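Local coordinates for protein putative D-alanine N-acetyltransferase of GNAT family (Desulfovibrio desulfuricans subsp. desulfuricans, PDB 2R7H) that is a putative N-acetyltransferase of the GNAT family that probably transfers an acyl group to an amine acceptor, perhaps D-alanine, at residues A19-R24 against F72-D77; L33-V38 against E48-Q53; G152-A157 against I171-V176. One frame throughout, in Å; residues are numbered along the deposited sequence.

Interaction 1: A19-R24 against F72-D77; sequences AVAFRR and FATEDD
Ala21 and Thr74 form a hydrogen-bonded antiparallel pair, with Thr74 N to Ala21 O at 2.8 Å and a return bond from Ala21 N to Thr74 O. Two residues on, Arg23 and Phe72 repeat the pattern; the bond from Phe72 N to Arg23 O is almost straight, 178° at the hydrogen. Ala21 O takes a second, weak bond from Thr74 OG1 at 3.3 Å, possible because OG1 sits between the backbone N and the carbonyl carbon (chi1 58°).

The Arg23, Phe72 and Thr74 side chains share one face of the sheet. Arg23 crosses Phe72 obliquely, its guanidinium plane 25° from that of the ring, and NH1 lies 3.6 Å from Phe72 CD2. NH2 meets the methyl CG2 of Thr74. The charge has its polar partners beyond the two strands: NH1 binds Asp30 and the carbonyl of Gln25. On the reverse face Ala73 CB receives Phe22 CE1 and Val20 CG1, each at 3.7 Å, while Val20 CG1 also lies over the rim of one face of the Phe22 ring.

Strand 21-23 is the first strand of the GNAT sheet, at its edge within this chain, paired antiparallel with the second, 69-75, which continues by backbone bonds to 78-87. Helix 111-125 covers the Phe22 face and binds Arg24 through Glu118 and Asp122; on the other face Phe72 reaches Val34 of helix 30-41.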
ATOM      1  N   ALA B  19     -13.551  32.489   9.095  1.00 55.86           N
ATOM      2  CA  ALA B  19     -14.182  31.777   7.957  1.00 54.75           C
ATOM      3  C   ALA B  19     -13.148  30.871   7.263  1.00 54.71           C
ATOM      4  O   ALA B  19     -12.173  31.362   6.667  1.00 55.52           O
ATOM      5  CB  ALA B  19     -14.770  32.772   6.966  1.00 53.97           C
ATOM      6  N   VAL B  20     -13.346  29.556   7.368  1.00 53.62           N
ATOM      7  CA  VAL B  20     -12.467  28.581   6.727  1.00 50.62           C
ATOM      8  C   VAL B  20     -13.026  28.251   5.354  1.00 48.59           C
ATOM      9  O   VAL B  20     -14.237  28.009   5.236  1.00 50.85           O
ATOM     10  CB  VAL B  20     -12.391  27.270   7.517  1.00 50.78           C
ATOM     11  CG1 VAL B  20     -11.555  26.252   6.761  1.00 52.43           C
ATOM     12  CG2 VAL B  20     -11.815  27.519   8.881  1.00 51.59           C
ATOM     13  N   ALA B  21     -12.181  28.265   4.321  1.00 44.81           N
ATOM     14  CA  ALA B  21     -12.597  27.891   2.951  1.00 42.49           C
ATOM     15  C   ALA B  21     -11.908  26.562   2.584  1.00 39.44           C
ATOM     16  O   ALA B  21     -10.717  26.397   2.857  1.00 37.32           O
ATOM     17  CB  ALA B  21     -12.219  28.961   1.947  1.00 41.01           C
ATOM     18  N   PHE B  22     -12.646  25.643   1.967  1.00 38.57           N
ATOM     19  CA  PHE B  22     -12.106  24.345   1.525  1.00 40.41           C
ATOM     20  C   PHE B  22     -11.814  24.424   0.031  1.00 42.72           C
ATOM     21  O   PHE B  22     -12.674  24.854  -0.735  1.00 47.89           O
ATOM     22  CB  PHE B  22     -13.037  23.196   1.877  1.00 38.44           C
ATOM     23  CG  PHE B  22     -13.204  23.032   3.341  1.00 33.07           C
ATOM     24  CD1 PHE B  22     -12.166  22.505   4.097  1.00 31.49           C
ATOM     25  CD2 PHE B  22     -14.362  23.413   3.979  1.00 38.90           C
ATOM     26  CE1 PHE B  22     -12.296  22.355   5.452  1.00 36.12           C
ATOM     27  CE2 PHE B  22     -14.491  23.265   5.356  1.00 42.35           C
ATOM     28  CZ  PHE B  22     -13.448  22.737   6.088  1.00 34.97           C
ATOM     29  N   ARG B  23     -10.598  24.057  -0.370  1.00 40.75           N
ATOM     30  CA  ARG B  23     -10.171  24.117  -1.773  1.00 40.35           C
ATOM     31  C   ARG B  23      -9.592  22.768  -2.178  1.00 39.79           C
ATOM     32  O   ARG B  23      -8.847  22.176  -1.415  1.00 41.20           O
ATOM     33  CB  ARG B  23      -9.115  25.218  -1.913  1.00 40.19           C
ATOM     34  CG  ARG B  23      -8.427  25.302  -3.282  1.00 44.30           C
ATOM     35  CD  ARG B  23      -7.634  26.588  -3.477  1.00 43.04           C
ATOM     36  NE  ARG B  23      -6.720  26.901  -2.373  1.00 43.24           N
ATOM     37  CZ  ARG B  23      -5.522  26.348  -2.172  1.00 46.73           C
ATOM     38  NH1 ARG B  23      -5.066  25.393  -2.961  1.00 48.03           N
ATOM     39  NH2 ARG B  23      -4.785  26.729  -1.139  1.00 50.66           N
ATOM     40  N   ARG B  24      -9.956  22.292  -3.361  1.00 40.12           N
ATOM     41  CA  ARG B  24      -9.452  21.037  -3.912  1.00 41.21           C
ATOM     42  C   ARG B  24      -8.378  21.226  -4.967  1.00 42.81           C
ATOM     43  O   ARG B  24      -7.634  20.293  -5.230  1.00 39.46           O
ATOM     44  CB  ARG B  24     -10.544  20.183  -4.543  1.00 42.87           C
ATOM     45  CG  ARG B  24     -11.400  19.335  -3.648  1.00 43.56           C
ATOM     46  CD  ARG B  24     -12.269  20.121  -2.810  1.00 48.53           C
ATOM     47  NE  ARG B  24     -13.189  19.268  -2.072  1.00 42.30           N
ATOM     48  CZ  ARG B  24     -14.010  19.729  -1.140  1.00 45.15           C
ATOM     49  NH1 ARG B  24     -14.113  21.036  -0.855  1.00 46.44           N
ATOM     50  NH2 ARG B  24     -14.781  18.880  -0.518  1.00 36.34           N
ATOM     51  N   PHE B  72      -7.762  21.321   1.048  1.00 35.72           N
ATOM     52  CA  PHE B  72      -6.998  22.295   1.822  1.00 37.36           C
ATOM     53  C   PHE B  72      -7.951  23.241   2.555  1.00 39.15           C
ATOM     54  O   PHE B  72      -8.837  23.785   1.923  1.00 39.83           O
ATOM     55  CB  PHE B  72      -6.116  23.146   0.891  1.00 38.10           C
ATOM     56  CG  PHE B  72      -5.187  22.343   0.006  1.00 34.64           C
ATOM     57  CD1 PHE B  72      -4.062  21.753   0.534  1.00 38.71           C
ATOM     58  CD2 PHE B  72      -5.437  22.200  -1.354  1.00 38.55           C
ATOM     59  CE1 PHE B  72      -3.208  21.024  -0.262  1.00 42.03           C
ATOM     60  CE2 PHE B  72      -4.579  21.492  -2.161  1.00 42.70           C
ATOM     61  CZ  PHE B  72      -3.454  20.897  -1.609  1.00 37.20           C
ATOM     62  N   ALA B  73      -7.809  23.391   3.876  1.00 40.11           N
ATOM     63  CA  ALA B  73      -8.623  24.320   4.674  1.00 37.88           C
ATOM     64  C   ALA B  73      -7.795  25.620   4.760  1.00 39.24           C
ATOM     65  O   ALA B  73      -6.656  25.597   5.267  1.00 37.20           O
ATOM     66  CB  ALA B  73      -8.883  23.742   6.071  1.00 34.29           C
ATOM     67  N   THR B  74      -8.306  26.728   4.206  1.00 40.93           N
ATOM     68  CA  THR B  74      -7.583  28.024   4.258  1.00 43.91           C
ATOM     69  C   THR B  74      -8.367  29.136   5.001  1.00 44.36           C
ATOM     70  O   THR B  74      -9.591  29.113   5.042  1.00 40.44           O
ATOM     71  CB  THR B  74      -7.217  28.555   2.855  1.00 43.87           C
ATOM     72  OG1 THR B  74      -8.417  28.707   2.088  1.00 49.28           O
ATOM     73  CG2 THR B  74      -6.274  27.627   2.135  1.00 44.42           C
ATOM     74  N   GLU B  75      -7.629  30.066   5.613  1.00 50.06           N
ATOM     75  CA  GLU B  75      -8.183  31.248   6.329  1.00 55.03           C
ATOM     76  C   GLU B  75      -7.280  32.366   5.823  1.00 55.57           C
ATOM     77  O   GLU B  75      -6.068  32.342   6.097  1.00 54.26           O
ATOM     78  CB  GLU B  75      -8.078  31.187   7.862  1.00 55.54           C
ATOM     79  CG  GLU B  75      -8.713  29.965   8.555  1.00 63.24           C
ATOM     80  CD  GLU B  75      -8.642  30.054  10.102  1.00 61.59           C
ATOM     81  OE1 GLU B  75      -8.779  31.179  10.629  1.00 72.90           O
ATOM     82  OE2 GLU B  75      -8.506  29.004  10.786  1.00 68.05           O
ATOM     83  N   ASP B  76      -7.863  33.305   5.068  1.00 57.70           N
ATOM     84  CA  ASP B  76      -7.135  34.428   4.452  1.00 59.34           C
ATOM     85  C   ASP B  76      -6.200  33.723   3.463  1.00 58.65           C
ATOM     86  O   ASP B  76      -6.629  32.779   2.797  1.00 60.41           O
ATOM     87  CB  ASP B  76      -6.414  35.307   5.507  1.00 58.35           C
ATOM     88  N   ASP B  77      -4.945  34.145   3.365  1.00 58.42           N
ATOM     89  CA  ASP B  77      -4.013  33.466   2.497  1.00 56.52           C
ATOM     90  C   ASP B  77      -3.243  32.380   3.237  1.00 55.37           C
ATOM     91  O   ASP B  77      -2.251  31.913   2.683  1.00 59.36           O
TER

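Interaction 2: L33-V38 against E48-Q53; sequences LVRRVV and EADVAQ
Val38 packs closely against two alanines of the facing helix: its CG2, anti to the carbonyl carbon, lies 3.6 Å from Ala52 CB, and its CG1, anti to the backbone N (chi1 155°), lies 3.7 Å from Ala49 CB. Val34 CG1, one turn earlier, adds a longer contact to the carbonyl of Ala52. The small alanine side chains on 48-53 are consistent with the close approach of the segment axes, 8.7 Å, their directions 147° apart.

The solvent side is polar and rests mainly on one long side chain. Arg35 leaves its helix fully extended to NE and carries its guanidinium over Ala49, whose CB sits 3.7 Å above the plane toward the rim. NH1 and NH2 both grip a single oxygen, Asp50 OD1, at 2.9 and 3.1 Å respectively. NH1 meets it on the anti side of the carboxylate, whereas NH2 comes from above the carboxylate plane. NH1 also donates to Gln53 OE1 at 3.1 Å, in the plane of that amide carbonyl, and the same oxygen lies beside Arg35 CD. With NE paired to Glu39 of its own helix, the guanidinium is held at three nitrogens, and the two carboxylates would be expected to favour its positive charge.

Helices 30-41 and 46-61, the near-antiparallel pair that GNAT proteins carry between their first two strands, lie against one face of the sheet. Tyr82 of strand 78-87 touches Val34, Val38 and Ala52, Phe44 of the connecting loop covers Val38 and Ala52, and Ala52 also reaches Trp99 of strand 94-102, a residue of the 2-ethoxyethanol pocket.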
ATOM      1  N   LEU B  33       3.564  25.009   1.562  1.00 46.27           N
ATOM      2  CA  LEU B  33       2.568  25.300   2.619  1.00 43.79           C
ATOM      3  C   LEU B  33       2.220  24.018   3.343  1.00 42.09           C
ATOM      4  O   LEU B  33       2.056  24.028   4.565  1.00 43.97           O
ATOM      5  CB  LEU B  33       1.296  25.965   2.051  1.00 41.90           C
ATOM      6  CG  LEU B  33       1.399  27.392   1.525  1.00 44.50           C
ATOM      7  CD1 LEU B  33       0.208  27.780   0.679  1.00 40.62           C
ATOM      8  CD2 LEU B  33       1.606  28.375   2.675  1.00 45.07           C
ATOM      9  N   VAL B  34       2.067  22.931   2.579  1.00 40.71           N
ATOM     10  CA  VAL B  34       1.784  21.605   3.139  1.00 39.29           C
ATOM     11  C   VAL B  34       2.953  21.154   4.014  1.00 39.00           C
ATOM     12  O   VAL B  34       2.755  20.664   5.145  1.00 34.85           O
ATOM     13  CB  VAL B  34       1.504  20.574   2.040  1.00 39.58           C
ATOM     14  CG1 VAL B  34       1.730  19.141   2.539  1.00 35.48           C
ATOM     15  CG2 VAL B  34       0.088  20.808   1.469  1.00 39.28           C
ATOM     16  N   ARG B  35       4.162  21.333   3.495  1.00 38.38           N
ATOM     17  CA  ARG B  35       5.350  20.947   4.259  1.00 39.19           C
ATOM     18  C   ARG B  35       5.351  21.668   5.592  1.00 37.40           C
ATOM     19  O   ARG B  35       5.488  21.023   6.616  1.00 40.82           O
ATOM     20  CB  ARG B  35       6.640  21.247   3.527  1.00 37.10           C
ATOM     21  CG  ARG B  35       7.792  20.507   4.190  1.00 46.01           C
ATOM     22  CD  ARG B  35       9.142  20.896   3.714  1.00 41.95           C
ATOM     23  NE  ARG B  35      10.076  20.048   4.451  1.00 48.44           N
ATOM     24  CZ  ARG B  35      10.474  18.824   4.102  1.00 47.89           C
ATOM     25  NH1 ARG B  35      10.116  18.311   2.944  1.00 51.39           N
ATOM     26  NH2 ARG B  35      11.306  18.137   4.915  1.00 49.64           N
ATOM     27  N   ARG B  36       5.143  22.982   5.589  1.00 38.00           N
ATOM     28  CA  ARG B  36       5.108  23.759   6.841  1.00 37.48           C
ATOM     29  C   ARG B  36       3.975  23.310   7.785  1.00 38.90           C
ATOM     30  O   ARG B  36       4.183  23.263   8.998  1.00 35.69           O
ATOM     31  CB  ARG B  36       5.107  25.286   6.565  1.00 36.48           C
ATOM     32  N   VAL B  37       2.813  22.911   7.232  1.00 40.03           N
ATOM     33  CA  VAL B  37       1.705  22.420   8.054  1.00 38.37           C
ATOM     34  C   VAL B  37       2.174  21.154   8.729  1.00 37.78           C
ATOM     35  O   VAL B  37       2.065  21.019   9.947  1.00 40.10           O
ATOM     36  CB  VAL B  37       0.380  22.101   7.253  1.00 38.55           C
ATOM     37  CG1 VAL B  37      -0.617  21.327   8.129  1.00 39.77           C
ATOM     38  CG2 VAL B  37      -0.286  23.378   6.703  1.00 43.71           C
ATOM     39  N   VAL B  38       2.687  20.233   7.917  1.00 35.98           N
ATOM     40  CA  VAL B  38       3.189  18.944   8.384  1.00 36.85           C
ATOM     41  C   VAL B  38       4.291  19.065   9.447  1.00 37.89           C
ATOM     42  O   VAL B  38       4.298  18.320  10.434  1.00 39.28           O
ATOM     43  CB  VAL B  38       3.618  18.084   7.154  1.00 35.61           C
ATOM     44  CG1 VAL B  38       4.622  17.093   7.548  1.00 44.43           C
ATOM     45  CG2 VAL B  38       2.365  17.513   6.435  1.00 33.48           C
ATOM     46  N   GLU B  48       9.208  11.890   6.412  1.00 42.01           N
ATOM     47  CA  GLU B  48       7.764  11.898   6.283  1.00 41.89           C
ATOM     48  C   GLU B  48       7.272  13.245   5.736  1.00 40.26           C
ATOM     49  O   GLU B  48       6.334  13.262   4.951  1.00 43.99           O
ATOM     50  CB  GLU B  48       7.125  11.576   7.631  1.00 43.96           C
ATOM     51  CG  GLU B  48       7.460  10.147   8.056  1.00 45.89           C
ATOM     52  CD  GLU B  48       7.097   9.814   9.477  1.00 52.25           C
ATOM     53  OE1 GLU B  48       6.722  10.708  10.254  1.00 49.67           O
ATOM     54  OE2 GLU B  48       7.224   8.621   9.830  1.00 65.19           O
ATOM     55  N   ALA B  49       7.862  14.367   6.158  1.00 36.70           N
ATOM     56  CA  ALA B  49       7.494  15.678   5.632  1.00 33.32           C
ATOM     57  C   ALA B  49       7.862  15.729   4.124  1.00 36.19           C
ATOM     58  O   ALA B  49       7.178  16.388   3.320  1.00 35.53           O
ATOM     59  CB  ALA B  49       8.170  16.874   6.455  1.00 29.97           C
ATOM     60  N   ASP B  50       8.937  15.038   3.732  1.00 39.45           N
ATOM     61  CA  ASP B  50       9.337  14.966   2.314  1.00 41.39           C
ATOM     62  C   ASP B  50       8.279  14.264   1.505  1.00 40.17           C
ATOM     63  O   ASP B  50       7.988  14.671   0.380  1.00 40.68           O
ATOM     64  CB  ASP B  50      10.631  14.165   2.100  1.00 43.37           C
ATOM     65  CG  ASP B  50      11.867  14.812   2.684  1.00 46.53           C
ATOM     66  OD1 ASP B  50      11.956  16.042   2.713  1.00 43.94           O
ATOM     67  OD2 ASP B  50      12.802  14.053   3.037  1.00 47.30           O
ATOM     68  N   VAL B  51       7.752  13.177   2.061  1.00 39.86           N
ATOM     69  CA  VAL B  51       6.689  12.424   1.403  1.00 42.86           C
ATOM     70  C   VAL B  51       5.476  13.372   1.247  1.00 44.87           C
ATOM     71  O   VAL B  51       5.000  13.579   0.128  1.00 45.97           O
ATOM     72  CB  VAL B  51       6.303  11.107   2.172  1.00 42.47           C
ATOM     73  CG1 VAL B  51       5.098  10.422   1.511  1.00 41.82           C
ATOM     74  CG2 VAL B  51       7.501  10.149   2.249  1.00 44.03           C
ATOM     75  N   ALA B  52       5.059  13.998   2.354  1.00 43.82           N
ATOM     76  CA  ALA B  52       3.925  14.934   2.360  1.00 43.62           C
ATOM     77  C   ALA B  52       4.020  15.959   1.232  1.00 43.36           C
ATOM     78  O   ALA B  52       3.059  16.150   0.488  1.00 44.95           O
ATOM     79  CB  ALA B  52       3.790  15.609   3.723  1.00 39.10           C
ATOM     80  N   GLN B  53       5.200  16.547   1.057  1.00 44.27           N
ATOM     81  CA  GLN B  53       5.431  17.532   0.006  1.00 44.94           C
ATOM     82  C   GLN B  53       5.500  16.916  -1.393  1.00 45.75           C
ATOM     83  O   GLN B  53       4.999  17.522  -2.349  1.00 44.43           O
ATOM     84  CB  GLN B  53       6.721  18.305   0.281  1.00 45.65           C
ATOM     85  CG  GLN B  53       7.019  19.408  -0.752  1.00 47.13           C
ATOM     86  CD  GLN B  53       8.283  20.179  -0.454  1.00 47.85           C
ATOM     87  OE1 GLN B  53       8.960  19.923   0.529  1.00 43.32           O
ATOM     88  NE2 GLN B  53       8.609  21.128  -1.319  1.00 52.07           N
TER

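Interaction 3: G152-A157 against I171-V176; sequences GFSAEA and IYRLEV
Leu174 lays its CB over one face of the Phe153 ring in a CH-pi contact, 3.8 Å from the ring centroid and 17° off the normal. The two side chains cross at about a right angle, and CD2 of the ring also touches Tyr172 CB. Leu174 CD1 meets the carbonyl of Gly152, the residue whose positive phi completes a Schellman motif at the preceding helix end. Tyr172 directs the CD1-CE1 side of its ring to the backbone of Ala155 and to Ala155 CB, while its hydroxyl bonds to Glu149.

The opposite face of the hairpin, away from Tyr172, carries Ser154 and the charged Arg173. Arg173 is extended to NE, and Glu156, with CG anti to the backbone N (chi1 -174°), crosses it obliquely. NH1 binds Glu156 OE1 at 2.9 Å on the syn side, although the carboxylate and guanidinium planes stand 88° apart. Arg173 NE meanwhile reaches the anti lone pair of Glu175 OE2 at 3.2 Å, so two acids share this arginine in a salt-bridge network. The second subunit extends it: the backbone O of Lys160 of that subunit accepts from NH1, and its backbone N donates to Glu156 OE2. A water joins Ser154 OG to Arg173 O.

Ser154 and Arg173 exchange two backbone bonds. Farther along, Glu156 N at 2.7 Å and Ala157 N, weakly at 3.3 Å, both turn to Ile171 O. Two residues facing one make a classic beta bulge, here in the antiparallel C-terminal hairpin of the GNAT fold, whose outer strand, 154-159, meets the second subunit.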
ATOM      1  N   GLY B 152     -16.557   7.687  13.635  1.00 37.48           N
ATOM      2  CA  GLY B 152     -17.303   6.530  13.154  1.00 38.78           C
ATOM      3  C   GLY B 152     -16.486   5.443  12.467  1.00 37.74           C
ATOM      4  O   GLY B 152     -17.077   4.560  11.851  1.00 37.52           O
ATOM      5  N   PHE B 153     -15.153   5.532  12.532  1.00 37.88           N
ATOM      6  CA  PHE B 153     -14.276   4.505  11.936  1.00 38.99           C
ATOM      7  C   PHE B 153     -14.236   3.394  12.951  1.00 38.89           C
ATOM      8  O   PHE B 153     -14.368   3.637  14.150  1.00 40.82           O
ATOM      9  CB  PHE B 153     -12.807   4.926  11.710  1.00 35.20           C
ATOM     10  CG  PHE B 153     -12.535   5.844  10.517  1.00 39.21           C
ATOM     11  CD1 PHE B 153     -12.763   7.222  10.571  1.00 35.71           C
ATOM     12  CD2 PHE B 153     -11.906   5.327   9.362  1.00 28.11           C
ATOM     13  CE1 PHE B 153     -12.434   8.042   9.471  1.00 40.49           C
ATOM     14  CE2 PHE B 153     -11.586   6.134   8.255  1.00 34.00           C
ATOM     15  CZ  PHE B 153     -11.856   7.485   8.302  1.00 39.34           C
ATOM     16  N   SER B 154     -14.100   2.173  12.480  1.00 38.19           N
ATOM     17  CA  SER B 154     -13.993   1.036  13.359  1.00 37.39           C
ATOM     18  C   SER B 154     -12.612   0.419  13.071  1.00 34.87           C
ATOM     19  O   SER B 154     -12.131   0.437  11.938  1.00 32.97           O
ATOM     20  CB  SER B 154     -15.127   0.042  13.108  1.00 39.35           C
ATOM     21  OG  SER B 154     -15.042  -0.494  11.795  1.00 43.56           O
ATOM     22  N   ALA B 155     -11.943  -0.018  14.129  1.00 34.60           N
ATOM     23  CA  ALA B 155     -10.667  -0.684  14.065  1.00 34.02           C
ATOM     24  C   ALA B 155     -10.982  -2.036  13.467  1.00 34.37           C
ATOM     25  O   ALA B 155     -11.624  -2.838  14.110  1.00 39.06           O
ATOM     26  CB  ALA B 155     -10.112  -0.853  15.497  1.00 31.50           C
ATOM     27  N   GLU B 156     -10.580  -2.303  12.230  1.00 32.71           N
ATOM     28  CA  GLU B 156     -10.867  -3.620  11.602  1.00 30.96           C
ATOM     29  C   GLU B 156      -9.709  -4.620  11.597  1.00 32.82           C
ATOM     30  O   GLU B 156      -9.957  -5.824  11.506  1.00 34.42           O
ATOM     31  CB  GLU B 156     -11.427  -3.436  10.199  1.00 27.43           C
ATOM     32  CG  GLU B 156     -11.899  -4.733   9.530  1.00 30.94           C
ATOM     33  CD  GLU B 156     -12.556  -4.527   8.212  1.00 34.34           C
ATOM     34  OE1 GLU B 156     -12.219  -3.538   7.534  1.00 27.40           O
ATOM     35  OE2 GLU B 156     -13.366  -5.403   7.819  1.00 29.08           O
ATOM     36  N   ALA B 157      -8.463  -4.152  11.681  1.00 32.63           N
ATOM     37  CA  ALA B 157      -7.296  -5.036  11.668  1.00 32.20           C
ATOM     38  C   ALA B 157      -6.160  -4.422  12.471  1.00 34.00           C
ATOM     39  O   ALA B 157      -6.024  -3.194  12.544  1.00 30.31           O
ATOM     40  CB  ALA B 157      -6.834  -5.253  10.227  1.00 28.83           C
ATOM     41  N   ILE B 171      -5.700  -0.670  11.380  1.00 29.93           N
ATOM     42  CA  ILE B 171      -6.409  -0.282  10.147  1.00 30.75           C
ATOM     43  C   ILE B 171      -7.848  -0.007  10.537  1.00 30.40           C
ATOM     44  O   ILE B 171      -8.541  -0.881  11.103  1.00 32.91           O
ATOM     45  CB  ILE B 171      -6.335  -1.339   9.023  1.00 31.81           C
ATOM     46  CG1 ILE B 171      -4.871  -1.704   8.694  1.00 30.22           C
ATOM     47  CG2 ILE B 171      -7.017  -0.787   7.759  1.00 26.54           C
ATOM     48  CD1 ILE B 171      -4.683  -2.856   7.675  1.00 31.72           C
ATOM     49  N   TYR B 172      -8.260   1.241  10.285  1.00 26.61           N
ATOM     50  CA  TYR B 172      -9.566   1.761  10.582  1.00 28.92           C
ATOM     51  C   TYR B 172     -10.389   1.799   9.325  1.00 29.80           C
ATOM     52  O   TYR B 172      -9.936   2.213   8.275  1.00 30.12           O
ATOM     53  CB  TYR B 172      -9.449   3.172  11.218  1.00 31.68           C
ATOM     54  CG  TYR B 172      -9.059   3.132  12.668  1.00 30.75           C
ATOM     55  CD1 TYR B 172     -10.022   2.889  13.657  1.00 34.76           C
ATOM     56  CD2 TYR B 172      -7.761   3.357  13.067  1.00 35.97           C
ATOM     57  CE1 TYR B 172      -9.680   2.837  14.990  1.00 34.49           C
ATOM     58  CE2 TYR B 172      -7.427   3.314  14.407  1.00 37.21           C
ATOM     59  CZ  TYR B 172      -8.372   3.050  15.346  1.00 32.12           C
ATOM     60  OH  TYR B 172      -7.996   2.997  16.652  1.00 35.08           O
ATOM     61  N   ARG B 173     -11.630   1.395   9.444  1.00 29.51           N
ATOM     62  CA  ARG B 173     -12.556   1.319   8.329  1.00 28.52           C
ATOM     63  C   ARG B 173     -13.745   2.293   8.475  1.00 32.12           C
ATOM     64  O   ARG B 173     -14.331   2.362   9.537  1.00 30.89           O
ATOM     65  CB  ARG B 173     -13.155  -0.091   8.381  1.00 27.42           C
ATOM     66  CG  ARG B 173     -14.169  -0.467   7.297  1.00 25.48           C
ATOM     67  CD  ARG B 173     -14.973  -1.606   7.793  1.00 31.17           C
ATOM     68  NE  ARG B 173     -15.915  -2.060   6.788  1.00 29.87           N
ATOM     69  CZ  ARG B 173     -15.606  -2.859   5.782  1.00 38.66           C
ATOM     70  NH1 ARG B 173     -14.347  -3.267   5.568  1.00 36.41           N
ATOM     71  NH2 ARG B 173     -16.571  -3.199   4.943  1.00 33.75           N
ATOM     72  N   LEU B 174     -14.090   3.026   7.408  1.00 31.75           N
ATOM     73  CA  LEU B 174     -15.311   3.858   7.425  1.00 31.09           C
ATOM     74  C   LEU B 174     -16.137   3.459   6.214  1.00 31.37           C
ATOM     75  O   LEU B 174     -15.666   3.529   5.090  1.00 28.85           O
ATOM     76  CB  LEU B 174     -15.026   5.354   7.325  1.00 30.82           C
ATOM     77  CG  LEU B 174     -16.213   6.332   7.429  1.00 31.77           C
ATOM     78  CD1 LEU B 174     -16.761   6.372   8.832  1.00 34.57           C
ATOM     79  CD2 LEU B 174     -15.762   7.711   7.074  1.00 29.35           C
ATOM     80  N   GLU B 175     -17.350   2.983   6.440  1.00 33.56           N
ATOM     81  CA  GLU B 175     -18.267   2.641   5.345  1.00 33.79           C
ATOM     82  C   GLU B 175     -18.895   3.974   4.985  1.00 35.55           C
ATOM     83  O   GLU B 175     -19.456   4.678   5.845  1.00 33.05           O
ATOM     84  CB  GLU B 175     -19.299   1.621   5.776  1.00 36.25           C
ATOM     85  CG  GLU B 175     -18.633   0.301   6.154  1.00 37.51           C
ATOM     86  CD  GLU B 175     -19.560  -0.804   6.537  1.00 49.80           C
ATOM     87  OE1 GLU B 175     -20.779  -0.667   6.336  1.00 61.50           O
ATOM     88  OE2 GLU B 175     -19.056  -1.836   7.038  1.00 53.42           O
ATOM     89  N   VAL B 176     -18.746   4.326   3.716  1.00 38.04           N
ATOM     90  CA  VAL B 176     -19.192   5.600   3.108  1.00 42.21           C
ATOM     91  C   VAL B 176     -20.532   5.537   2.324  1.00 46.76           C
ATOM     92  O   VAL B 176     -21.189   6.568   2.096  1.00 47.91           O
ATOM     93  CB  VAL B 176     -17.995   6.178   2.260  1.00 41.88           C
ATOM     94  CG1 VAL B 176     -18.424   6.803   1.011  1.00 47.23           C
ATOM     95  CG2 VAL B 176     -17.084   7.088   3.133  1.00 38.33           C
TER
HETATM   96  O   HOH W   1     -18.123   2.638   9.411  1.00 47.80           O
HETATM   97  O   HOH W   2     -16.898   0.465  10.091  1.00 54.67           O

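From the N terminus, strand 21-23 leads directly into helix 30-41, which pairs with helix 46-61 in interaction 2; the chain then enters strand 69-75 and returns to 21-23, closing interaction 1. Interaction 2 is therefore nested within the loop closed by interaction 1, and the two touch where Phe72 CE1 packs on Val34 CG2 at 3.7 Å. Interaction 3 follows in series, closing the short hairpin between 154-159 and 167-175. Its centre lies about 27 Å from that of interaction 1, across the chain's centre: these two contacts join the outermost strands within this chain, 21-23 and 154-159, to their neighbours in one seven-stranded sheet, while interaction 2 joins helices lying against it.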